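Local coordinates for protein lysozyme (PDB 6UKC) that probably hydrolyses the beta-1,4 linkages between N-acetylmuramic acid and N-acetylglucosamine in bacterial peptidoglycan, as a C-type lysozyme of glycosyl hydrolase family 22, at residues A[85-88]-A[89-93]. Residues are numbered along the deposited sequence; the frame is centred on the assembly and turned at random.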
# COMPACT_ATOMS: atom_id res chain seq x y z
N ASP A 85 4.41 10.12 8.15
CA ASP A 85 5.80 10.09 7.62
C ASP A 85 6.35 8.68 7.87
O ASP A 85 7.05 8.17 6.99
CB ASP A 85 6.64 11.19 8.28
CG ASP A 85 6.39 12.59 7.76
OD1 ASP A 85 5.47 12.78 6.90
OD2 ASP A 85 7.12 13.49 8.20
N ASP A 86 5.99 8.07 9.00
CA ASP A 86 6.34 6.68 9.38
C ASP A 86 5.29 5.69 8.85
O ASP A 86 4.12 5.77 9.31
CB ASP A 86 6.46 6.58 10.89
CG ASP A 86 6.87 5.21 11.34
OD1 ASP A 86 6.09 4.24 11.11
OD2 ASP A 86 7.96 5.11 11.90
N ILE A 87 5.72 4.72 8.03
CA ILE A 87 4.85 3.83 7.21
C ILE A 87 4.57 2.52 7.95
O ILE A 87 3.84 1.67 7.40
CB ILE A 87 5.47 3.54 5.83
CG1 ILE A 87 6.79 2.76 5.96
CG2 ILE A 87 5.64 4.84 5.08
CD1 ILE A 87 7.03 1.72 4.89
N THR A 88 5.17 2.31 9.12
CA THR A 88 4.94 1.05 9.87
C THR A 88 3.47 0.60 9.77
O THR A 88 3.23 -0.56 9.35
CB THR A 88 5.46 1.15 11.31
OG1 THR A 88 6.82 1.60 11.24
CG2 THR A 88 5.38 -0.18 12.03
N GLU A 89 2.51 1.43 10.19
CA GLU A 89 1.09 0.97 10.33
C GLU A 89 0.47 0.80 8.94
O GLU A 89 -0.35 -0.13 8.78
CB GLU A 89 0.29 1.97 11.15
CG GLU A 89 0.75 2.10 12.58
CD GLU A 89 0.32 0.98 13.51
OE1 GLU A 89 0.40 1.23 14.73
OE2 GLU A 89 -0.09 -0.11 13.03
N ALA A 90 0.85 1.66 7.98
CA ALA A 90 0.44 1.56 6.57
C ALA A 90 0.83 0.17 6.06
O ALA A 90 -0.06 -0.55 5.57
CB ALA A 90 1.05 2.66 5.73
N LEU A 91 2.09 -0.21 6.28
CA LEU A 91 2.62 -1.51 5.81
C LEU A 91 1.89 -2.63 6.57
O LEU A 91 1.33 -3.55 5.89
CB LEU A 91 4.13 -1.50 6.02
CG LEU A 91 4.89 -2.77 5.62
CD1 LEU A 91 4.61 -3.17 4.17
CD2 LEU A 91 6.37 -2.58 5.85
N ARG A 92 1.85 -2.54 7.91
CA ARG A 92 1.19 -3.59 8.73
C ARG A 92 -0.22 -3.81 8.17
O ARG A 92 -0.60 -4.99 7.91
CB ARG A 92 1.23 -3.22 10.21
CG ARG A 92 0.76 -4.33 11.14
CD ARG A 92 0.94 -3.95 12.61
NE ARG A 92 2.37 -3.92 12.93
CZ ARG A 92 3.01 -2.91 13.54
NH1 ARG A 92 2.36 -1.85 13.97
NH2 ARG A 92 4.31 -3.00 13.76
N CYS A 93 -0.96 -2.73 7.88
CA CYS A 93 -2.37 -2.82 7.44
C CYS A 93 -2.46 -3.32 5.99
O CYS A 93 -3.39 -4.15 5.66
CB CYS A 93 -3.09 -1.49 7.63
SG CYS A 93 -4.84 -1.57 7.16
O HOH W 1 3.50 4.03 11.59
O HOH W 2 1.88 4.53 8.77
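Leu-91 N donates a hydrogen bond to Ile-87 O (2.8 Å), an almost straight bond that starts the i to i+4 series at the capped N-terminus of helix 88-105, the long helix of this C-type lysozyme fold. Thr-88 O accepts from Arg-92 N in the next bond of the series; Cys-93 N donates a hydrogen bond to Glu-89 O, and its SG forms a disulfide with Cys-75, tying down this first part of the helix. Ahead of the turn, Asp-86 caps the helix. Asp-86 OD1 accepts from Thr-88 N (2.9 Å), on the anti side and 34° out of the carboxylate plane, and from Thr-88 OG1 (2.7 Å) through its syn lone pair. Two waters extend the cap: one joins Asp-86 OD1 to Glu-89 N, the other Asp-86 O to Ala-90 N, so amides of the first turn are met through solvent. The negative carboxylate at this end would probably interact favourably with the helix dipole. Thr-88 OG1 is also hydrogen-bonded to Tyr-20 OH, linking the cap to helix 9-20. On the buried side, Ile-87 CD1 approaches Leu-91 CD2 at 4.5 Å, and both side chains rest on Tyr-20, with Ile-87 reaching Leu-15 and Leu-16 as well. Toward solvent, Thr-88 and Arg-92 run side by side. A chi1 of -52° sets Thr-88 OG1 beside its own N, facing Asp-86, and turns CG2 toward the guanidinium, which it meets obliquely. The Arg-92 chain bends at chi3 (-70°), carrying NH1 back to Glu-89 OE2 in a salt bridge whose hydrogen bond is weak, while Thr-88 CG2 lies 3.5 Å from Arg-92 NH2.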